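Local atomic coordinates of lactate racemase (Thermoanaerobacterium thermosaccharolyticum, PDB entry 2YJG), a protein that interconverts the D- and L-isomers of lactate with the aid of a nickel-pincer cofactor derived from nicotinic acid mononucleotide. Residues Glu39-Thr53 / His245-Ala258. Residues are numbered along the deposited sequence; the frame is centred on the assembly and turned at random.
Sequences EEDIVKRALENPIGT and HKIVNAFAGHSEKA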
ATOM      1  N   GLU A  39       6.886 -24.681   1.167  1.00 23.81           N
ATOM      2  CA  GLU A  39       6.037 -23.980   2.147  1.00 23.06           C
ATOM      3  C   GLU A  39       4.594 -23.969   1.672  1.00 22.05           C
ATOM      4  O   GLU A  39       3.649 -24.193   2.424  1.00 17.49           O
ATOM      5  CB  GLU A  39       6.540 -22.561   2.366  1.00 23.12           C
ATOM      6  CG  GLU A  39       7.973 -22.472   2.938  1.00 24.43           C
ATOM      7  CD  GLU A  39       8.428 -21.042   3.233  1.00 25.32           C
ATOM      8  OE1 GLU A  39       7.999 -20.469   4.243  1.00 23.79           O
ATOM      9  OE2 GLU A  39       9.167 -20.447   2.427  1.00 26.63           O
ATOM     10  N   GLU A  40       4.419 -23.747   0.371  1.00 22.19           N
ATOM     11  CA  GLU A  40       3.082 -23.611  -0.165  1.00 22.88           C
ATOM     12  C   GLU A  40       2.330 -24.942  -0.038  1.00 21.14           C
ATOM     13  O   GLU A  40       1.178 -24.965   0.329  1.00 17.84           O
ATOM     14  CB  GLU A  40       3.193 -23.052  -1.622  1.00 23.33           C
ATOM     15  CG  GLU A  40       2.111 -23.419  -2.598  1.00 31.37           C
ATOM     16  CD  GLU A  40       2.514 -23.096  -4.035  1.00 38.47           C
ATOM     17  OE1 GLU A  40       2.968 -21.949  -4.288  1.00 42.92           O
ATOM     18  OE2 GLU A  40       2.401 -24.008  -4.892  1.00 43.93           O
ATOM     19  N   ASP A  41       3.001 -26.063  -0.370  1.00 21.96           N
ATOM     20  CA  ASP A  41       2.411 -27.362  -0.254  1.00 22.56           C
ATOM     21  C   ASP A  41       2.107 -27.743   1.172  1.00 22.13           C
ATOM     22  O   ASP A  41       1.187 -28.494   1.426  1.00 23.51           O
ATOM     23  CB  ASP A  41       3.300 -28.432  -0.930  1.00 23.43           C
ATOM     24  CG  ASP A  41       3.175 -28.395  -2.468  1.00 27.60           C
ATOM     25  OD1 ASP A  41       2.230 -27.803  -2.967  1.00 29.92           O
ATOM     26  OD2 ASP A  41       4.063 -28.891  -3.168  1.00 32.37           O
ATOM     27  N   ILE A  42       2.886 -27.259   2.127  1.00 21.01           N
ATOM     28  CA  ILE A  42       2.576 -27.589   3.534  1.00 19.68           C
ATOM     29  C   ILE A  42       1.263 -26.929   3.890  1.00 18.20           C
ATOM     30  O   ILE A  42       0.398 -27.541   4.501  1.00 16.42           O
ATOM     31  CB  ILE A  42       3.701 -27.116   4.464  1.00 19.40           C
ATOM     32  CG1 ILE A  42       4.916 -28.012   4.298  1.00 21.20           C
ATOM     33  CG2 ILE A  42       3.233 -27.124   5.882  1.00 20.18           C
ATOM     34  CD1 ILE A  42       6.067 -27.533   5.045  1.00 20.96           C
ATOM     35  N   VAL A  43       1.118 -25.660   3.494  1.00 18.13           N
ATOM     36  CA  VAL A  43      -0.099 -24.907   3.721  1.00 16.79           C
ATOM     37  C   VAL A  43      -1.319 -25.554   3.041  1.00 17.34           C
ATOM     38  O   VAL A  43      -2.309 -25.810   3.695  1.00 15.76           O
ATOM     39  CB  VAL A  43       0.039 -23.406   3.331  1.00 17.02           C
ATOM     40  CG1 VAL A  43      -1.279 -22.685   3.556  1.00 16.66           C
ATOM     41  CG2 VAL A  43       1.160 -22.774   4.135  1.00 17.76           C
ATOM     42  N   LYS A  44      -1.230 -25.882   1.752  1.00 18.46           N
ATOM     43  CA  LYS A  44      -2.352 -26.527   1.061  1.00 20.31           C
ATOM     44  C   LYS A  44      -2.758 -27.856   1.708  1.00 20.85           C
ATOM     45  O   LYS A  44      -3.944 -28.155   1.845  1.00 22.44           O
ATOM     46  CB  LYS A  44      -2.021 -26.775  -0.406  1.00 21.31           C
ATOM     47  CG  LYS A  44      -2.000 -25.568  -1.319  1.00 23.57           C
ATOM     48  CD  LYS A  44      -3.402 -25.298  -1.878  1.00 29.87           C
ATOM     49  CE  LYS A  44      -4.002 -26.469  -2.702  1.00 32.40           C
ATOM     50  NZ  LYS A  44      -5.505 -26.858  -2.441  1.00 26.14           N
ATOM     51  N   ARG A  45      -1.781 -28.657   2.111  1.00 22.12           N
ATOM     52  CA  ARG A  45      -2.076 -29.905   2.815  1.00 23.11           C
ATOM     53  C   ARG A  45      -2.963 -29.647   4.023  1.00 21.72           C
ATOM     54  O   ARG A  45      -3.956 -30.344   4.227  1.00 21.41           O
ATOM     55  CB  ARG A  45      -0.772 -30.629   3.248  1.00 23.87           C
ATOM     56  CG  ARG A  45      -0.954 -31.981   3.956  1.00 27.83           C
ATOM     57  CD  ARG A  45       0.371 -32.593   4.463  1.00 32.42           C
ATOM     58  NE  ARG A  45       1.008 -31.757   5.482  1.00 38.23           N
ATOM     59  CZ  ARG A  45       2.127 -32.045   6.153  1.00 41.36           C
ATOM     60  NH1 ARG A  45       2.772 -33.197   5.963  1.00 42.96           N
ATOM     61  NH2 ARG A  45       2.595 -31.165   7.047  1.00 41.39           N
ATOM     62  N   ALA A  46      -2.598 -28.651   4.829  1.00 20.13           N
ATOM     63  CA  ALA A  46      -3.421 -28.267   5.983  1.00 20.50           C
ATOM     64  C   ALA A  46      -4.818 -27.914   5.562  1.00 18.93           C
ATOM     65  O   ALA A  46      -5.783 -28.368   6.147  1.00 19.72           O
ATOM     66  CB  ALA A  46      -2.808 -27.055   6.717  1.00 19.32           C
ATOM     67  N   LEU A  47      -4.923 -27.001   4.598  1.00 19.89           N
ATOM     68  CA  LEU A  47      -6.220 -26.549   4.125  1.00 19.33           C
ATOM     69  C   LEU A  47      -7.038 -27.728   3.549  1.00 20.80           C
ATOM     70  O   LEU A  47      -8.258 -27.801   3.751  1.00 19.72           O
ATOM     71  CB  LEU A  47      -6.069 -25.445   3.080  1.00 19.82           C
ATOM     72  CG  LEU A  47      -5.501 -24.105   3.621  1.00 19.14           C
ATOM     73  CD1 LEU A  47      -5.193 -23.171   2.410  1.00 18.77           C
ATOM     74  CD2 LEU A  47      -6.414 -23.446   4.664  1.00 11.32           C
ATOM     75  N   GLU A  48      -6.359 -28.645   2.865  1.00 22.12           N
ATOM     76  CA  GLU A  48      -7.066 -29.778   2.262  1.00 23.25           C
ATOM     77  C   GLU A  48      -7.479 -30.865   3.309  1.00 24.17           C
ATOM     78  O   GLU A  48      -8.268 -31.766   3.008  1.00 25.02           O
ATOM     79  CB  GLU A  48      -6.209 -30.376   1.163  1.00 25.02           C
ATOM     80  CG  GLU A  48      -6.009 -29.530  -0.165  1.00 25.85           C
ATOM     81  CD  GLU A  48      -4.830 -30.016  -1.020  1.00 31.79           C
ATOM     82  OE1 GLU A  48      -4.356 -31.171  -0.864  1.00 34.64           O
ATOM     83  OE2 GLU A  48      -4.350 -29.258  -1.871  1.00 34.48           O
ATOM     84  N   ASN A  49      -6.999 -30.741   4.560  1.00 22.66           N
ATOM     85  CA  ASN A  49      -7.164 -31.753   5.603  1.00 23.36           C
ATOM     86  C   ASN A  49      -7.494 -31.028   6.912  1.00 22.76           C
ATOM     87  O   ASN A  49      -6.687 -31.075   7.907  1.00 22.77           O
ATOM     88  CB  ASN A  49      -5.880 -32.577   5.715  1.00 23.25           C
ATOM     89  CG  ASN A  49      -5.611 -33.411   4.441  1.00 26.58           C
ATOM     90  OD1 ASN A  49      -6.200 -34.480   4.269  1.00 27.95           O
ATOM     91  ND2 ASN A  49      -4.713 -32.927   3.564  1.00 22.63           N
ATOM     92  N   PRO A  50      -8.653 -30.322   6.930  1.00 20.44           N
ATOM     93  CA  PRO A  50      -9.015 -29.542   8.079  1.00 20.56           C
ATOM     94  C   PRO A  50      -9.274 -30.426   9.310  1.00 21.36           C
ATOM     95  O   PRO A  50      -9.771 -31.554   9.194  1.00 20.83           O
ATOM     96  CB  PRO A  50     -10.295 -28.820   7.657  1.00 21.37           C
ATOM     97  CG  PRO A  50     -10.820 -29.641   6.404  1.00 20.01           C
ATOM     98  CD  PRO A  50      -9.614 -30.192   5.811  1.00 20.42           C
ATOM     99  N   ILE A  51      -8.894 -29.922  10.468  1.00 20.47           N
ATOM    100  CA  ILE A  51      -9.089 -30.623  11.718  1.00 21.21           C
ATOM    101  C   ILE A  51     -10.366 -30.143  12.391  1.00 22.09           C
ATOM    102  O   ILE A  51     -10.425 -29.034  12.919  1.00 23.71           O
ATOM    103  CB  ILE A  51      -7.879 -30.415  12.670  1.00 20.38           C
ATOM    104  CG1 ILE A  51      -6.593 -30.982  12.050  1.00 20.19           C
ATOM    105  CG2 ILE A  51      -8.170 -31.007  14.039  1.00 20.92           C
ATOM    106  CD1 ILE A  51      -5.312 -30.145  12.435  1.00 18.33           C
ATOM    107  N   GLY A  52     -11.419 -30.965  12.407  1.00 22.63           N
ATOM    108  CA  GLY A  52     -12.590 -30.596  13.216  1.00 22.81           C
ATOM    109  C   GLY A  52     -13.654 -29.722  12.526  1.00 24.11           C
ATOM    110  O   GLY A  52     -14.595 -29.298  13.173  1.00 26.92           O
ATOM    111  N   THR A  53     -13.465 -29.437  11.245  1.00 24.51           N
ATOM    112  CA  THR A  53     -14.428 -28.691  10.399  1.00 24.70           C
ATOM    113  C   THR A  53     -14.397 -29.128   8.967  1.00 23.96           C
ATOM    114  O   THR A  53     -13.499 -29.831   8.520  1.00 23.61           O
ATOM    115  CB  THR A  53     -14.167 -27.134  10.328  1.00 24.50           C
ATOM    116  OG1 THR A  53     -12.939 -26.854   9.612  1.00 23.10           O
ATOM    117  CG2 THR A  53     -14.136 -26.546  11.655  1.00 25.08           C
ATOM    118  N   HIS A 245      11.973 -18.056   9.653  1.00 29.85           N
ATOM    119  CA  HIS A 245      10.583 -17.742   9.296  1.00 28.37           C
ATOM    120  C   HIS A 245      10.047 -18.583   8.154  1.00 26.04           C
ATOM    121  O   HIS A 245       8.999 -18.280   7.620  1.00 23.87           O
ATOM    122  CB  HIS A 245      10.312 -16.250   9.005  1.00 28.87           C
ATOM    123  CG  HIS A 245      10.619 -15.322  10.141  1.00 32.43           C
ATOM    124  ND1 HIS A 245      10.851 -15.753  11.431  1.00 35.45           N
ATOM    125  CD2 HIS A 245      10.710 -13.967  10.178  1.00 35.76           C
ATOM    126  CE1 HIS A 245      11.091 -14.707  12.208  1.00 33.56           C
ATOM    127  NE2 HIS A 245      11.007 -13.613  11.474  1.00 34.53           N
ATOM    128  N   LYS A 246      10.730 -19.673   7.812  1.00 24.90           N
ATOM    129  CA  LYS A 246      10.211 -20.672   6.876  1.00 24.51           C
ATOM    130  C   LYS A 246       9.138 -21.564   7.511  1.00 23.02           C
ATOM    131  O   LYS A 246       9.300 -22.056   8.647  1.00 22.50           O
ATOM    132  CB  LYS A 246      11.377 -21.545   6.348  1.00 25.85           C
ATOM    133  CG  LYS A 246      10.989 -22.586   5.339  1.00 28.46           C
ATOM    134  CD  LYS A 246      11.826 -23.895   5.478  1.00 32.89           C
ATOM    135  CE  LYS A 246      11.192 -25.047   4.617  1.00 33.66           C
ATOM    136  NZ  LYS A 246      10.127 -25.956   5.231  1.00 29.37           N
ATOM    137  N   ILE A 247       8.029 -21.761   6.790  1.00 21.47           N
ATOM    138  CA  ILE A 247       6.955 -22.644   7.247  1.00 19.29           C
ATOM    139  C   ILE A 247       7.468 -24.056   7.218  1.00 20.17           C
ATOM    140  O   ILE A 247       7.991 -24.473   6.176  1.00 22.19           O
ATOM    141  CB  ILE A 247       5.679 -22.541   6.356  1.00 19.35           C
ATOM    142  CG1 ILE A 247       5.077 -21.138   6.507  1.00 17.84           C
ATOM    143  CG2 ILE A 247       4.651 -23.628   6.707  1.00 17.99           C
ATOM    144  CD1 ILE A 247       3.980 -20.792   5.454  1.00 19.83           C
ATOM    145  N   VAL A 248       7.348 -24.758   8.346  1.00 19.18           N
ATOM    146  CA  VAL A 248       7.735 -26.184   8.494  1.00 18.59           C
ATOM    147  C   VAL A 248       6.575 -27.134   8.790  1.00 18.59           C
ATOM    148  O   VAL A 248       6.678 -28.373   8.623  1.00 18.64           O
ATOM    149  CB  VAL A 248       8.877 -26.357   9.513  1.00 19.03           C
ATOM    150  CG1 VAL A 248      10.105 -25.642   9.047  1.00 18.23           C
ATOM    151  CG2 VAL A 248       8.451 -25.872  10.899  1.00 20.59           C
ATOM    152  N   ASN A 249       5.446 -26.585   9.205  1.00 17.56           N
ATOM    153  CA  ASN A 249       4.205 -27.306   9.369  1.00 16.49           C
ATOM    154  C   ASN A 249       3.057 -26.277   9.393  1.00 15.90           C
ATOM    155  O   ASN A 249       3.267 -25.071   9.559  1.00 15.96           O
ATOM    156  CB  ASN A 249       4.209 -28.129  10.672  1.00 18.12           C
ATOM    157  CG  ASN A 249       3.389 -29.446  10.600  1.00 19.60           C
ATOM    158  OD1 ASN A 249       2.493 -29.653   9.769  1.00 20.38           O
ATOM    159  ND2 ASN A 249       3.690 -30.326  11.524  1.00 21.74           N
ATOM    160  N   ALA A 250       1.861 -26.802   9.330  1.00 15.63           N
ATOM    161  CA  ALA A 250       0.637 -26.038   9.259  1.00 15.78           C
ATOM    162  C   ALA A 250      -0.561 -26.859   9.659  1.00 16.56           C
ATOM    163  O   ALA A 250      -0.629 -28.095   9.373  1.00 17.30           O
ATOM    164  CB  ALA A 250       0.456 -25.457   7.837  1.00 14.84           C
ATOM    165  N   PHE A 251      -1.498 -26.186  10.334  1.00 15.29           N
ATOM    166  CA  PHE A 251      -2.679 -26.770  10.936  1.00 16.25           C
ATOM    167  C   PHE A 251      -3.862 -25.855  10.640  1.00 17.47           C
ATOM    168  O   PHE A 251      -3.784 -24.663  10.900  1.00 17.82           O
ATOM    169  CB  PHE A 251      -2.478 -26.926  12.461  1.00 17.10           C
ATOM    170  CG  PHE A 251      -1.257 -27.678  12.805  1.00 15.96           C
ATOM    171  CD1 PHE A 251      -0.034 -27.051  12.820  1.00 17.09           C
ATOM    172  CD2 PHE A 251      -1.305 -29.091  13.029  1.00 17.93           C
ATOM    173  CE1 PHE A 251       1.151 -27.762  13.079  1.00 18.75           C
ATOM    174  CE2 PHE A 251      -0.140 -29.773  13.302  1.00 20.14           C
ATOM    175  CZ  PHE A 251       1.095 -29.101  13.325  1.00 16.83           C
ATOM    176  N   ALA A 252      -4.966 -26.438  10.177  1.00 15.97           N
ATOM    177  CA  ALA A 252      -6.124 -25.713   9.739  1.00 16.11           C
ATOM    178  C   ALA A 252      -7.390 -26.392  10.216  1.00 17.11           C
ATOM    179  O   ALA A 252      -7.432 -27.646  10.313  1.00 18.29           O
ATOM    180  CB  ALA A 252      -6.110 -25.602   8.199  1.00 15.60           C
ATOM    181  N   GLY A 253      -8.413 -25.580  10.474  1.00 17.08           N
ATOM    182  CA  GLY A 253      -9.759 -26.034  10.809  1.00 17.41           C
ATOM    183  C   GLY A 253     -10.313 -25.376  12.037  1.00 17.71           C
ATOM    184  O   GLY A 253     -10.225 -24.155  12.179  1.00 17.53           O
ATOM    185  N   HIS A 254     -10.875 -26.176  12.954  1.00 16.58           N
ATOM    186  CA  HIS A 254     -11.585 -25.697  14.117  1.00 16.64           C
ATOM    187  C   HIS A 254     -10.644 -24.836  14.958  1.00 16.27           C
ATOM    188  O   HIS A 254      -9.457 -25.196  15.124  1.00 16.26           O
ATOM    189  CB  HIS A 254     -12.045 -26.907  14.907  1.00 17.10           C
ATOM    190  CG  HIS A 254     -12.911 -26.602  16.072  1.00 20.44           C
ATOM    191  ND1 HIS A 254     -12.422 -26.145  17.281  1.00 20.05           N
ATOM    192  CD2 HIS A 254     -14.243 -26.783  16.247  1.00 21.25           C
ATOM    193  CE1 HIS A 254     -13.427 -25.993  18.124  1.00 22.13           C
ATOM    194  NE2 HIS A 254     -14.544 -26.364  17.516  1.00 21.45           N
ATOM    195  N   SER A 255     -11.131 -23.701  15.422  1.00 16.32           N
ATOM    196  CA  SER A 255     -10.213 -22.702  16.008  1.00 16.25           C
ATOM    197  C   SER A 255      -9.505 -23.215  17.268  1.00 16.78           C
ATOM    198  O   SER A 255      -8.392 -22.787  17.587  1.00 17.54           O
ATOM    199  CB  SER A 255     -10.920 -21.377  16.269  1.00 18.14           C
ATOM    200  OG  SER A 255     -11.601 -21.366  17.506  1.00 13.25           O
ATOM    201  N   GLU A 256     -10.158 -24.122  17.984  1.00 16.90           N
ATOM    202  CA  GLU A 256      -9.561 -24.811  19.112  1.00 16.85           C
ATOM    203  C   GLU A 256      -8.845 -26.104  18.705  1.00 16.72           C
ATOM    204  O   GLU A 256      -7.696 -26.279  19.048  1.00 15.76           O
ATOM    205  CB  GLU A 256     -10.599 -25.050  20.268  1.00 18.30           C
ATOM    206  CG  GLU A 256      -9.895 -25.304  21.564  1.00 22.87           C
ATOM    207  CD  GLU A 256     -10.765 -25.282  22.856  1.00 27.11           C
ATOM    208  OE1 GLU A 256     -11.967 -24.946  22.817  1.00 32.79           O
ATOM    209  OE2 GLU A 256     -10.173 -25.581  23.937  1.00 28.82           O
ATOM    210  N   LYS A 257      -9.509 -27.046  18.030  1.00 15.81           N
ATOM    211  CA  LYS A 257      -8.921 -28.349  17.791  1.00 15.83           C
ATOM    212  C   LYS A 257      -7.690 -28.265  16.891  1.00 15.10           C
ATOM    213  O   LYS A 257      -6.741 -29.021  17.093  1.00 13.87           O
ATOM    214  CB  LYS A 257      -9.966 -29.327  17.218  1.00 17.82           C
ATOM    215  CG  LYS A 257     -11.081 -29.656  18.227  1.00 21.22           C
ATOM    216  CD  LYS A 257     -12.201 -30.524  17.596  1.00 27.05           C
ATOM    217  CE  LYS A 257     -13.413 -30.757  18.506  1.00 29.47           C
ATOM    218  NZ  LYS A 257     -13.925 -29.458  18.961  1.00 35.20           N
ATOM    219  N   ALA A 258      -7.714 -27.413  15.846  1.00 13.92           N
ATOM    220  CA  ALA A 258      -6.565 -27.260  14.956  1.00 14.58           C
ATOM    221  C   ALA A 258      -5.381 -26.615  15.691  1.00 14.47           C
ATOM    222  O   ALA A 258      -4.278 -27.034  15.478  1.00 16.39           O
ATOM    223  CB  ALA A 258      -6.892 -26.474  13.660  1.00 14.00           C
TER
HETATM  224  O   HOH W   1       8.127 -17.955   5.022  1.00 31.40           O
HETATM  225  O   HOH W   2       0.488 -29.477   6.663  1.00 29.84           O
HETATM  226  O   HOH W   3      -4.739 -29.158   8.950  1.00 21.60           O
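Ala-46 sets its CB against CB of Ala-250 (3.8 Å) and of Ala-252 (3.9 Å), which lets helix 39-48 lie close on strand 247-253. The two axes approach to 6.7 Å and run nearly parallel, 26° apart. One turn earlier, Ile-42 lays CG2 over the backbone of Asn-249 and against CB of Ala-250. CG2 of Val-43 meets CD1 of Ile-247, the two side chains crossing at about a right angle. At the start of the helix, Ile-247 N donates to Glu-39 OE1 (2.9 Å), reaching it from above the carboxylate plane. With CG beside the backbone N (chi1 -62°) and the chain extended beyond it, OE1 reaches Ile-247 N. A water also donates to OE1 and to His-245 O. Beyond the helix the chain pairs with the strand end in a single bridge: Ile-51 N donates to Ala-252 O (2.7 Å) and His-254 N to Ile-51 O (2.9 Å). His-254 ND1 then accepts from Glu-256 N and Lys-257 N, capping the helix that follows. A second water links Arg-45 NE with the carbonyls of Ile-42 and Ala-250. Strand 247-253 is an edge strand of its mixed sheet within the chain, antiparallel to strand 233-241, and helix 79-91 packs beside Val-43, Leu-47 and Ile-247. Small apolar side chains thus permit the close approach, while the polar bonds of Glu-39 and Ile-51 probably fix the register.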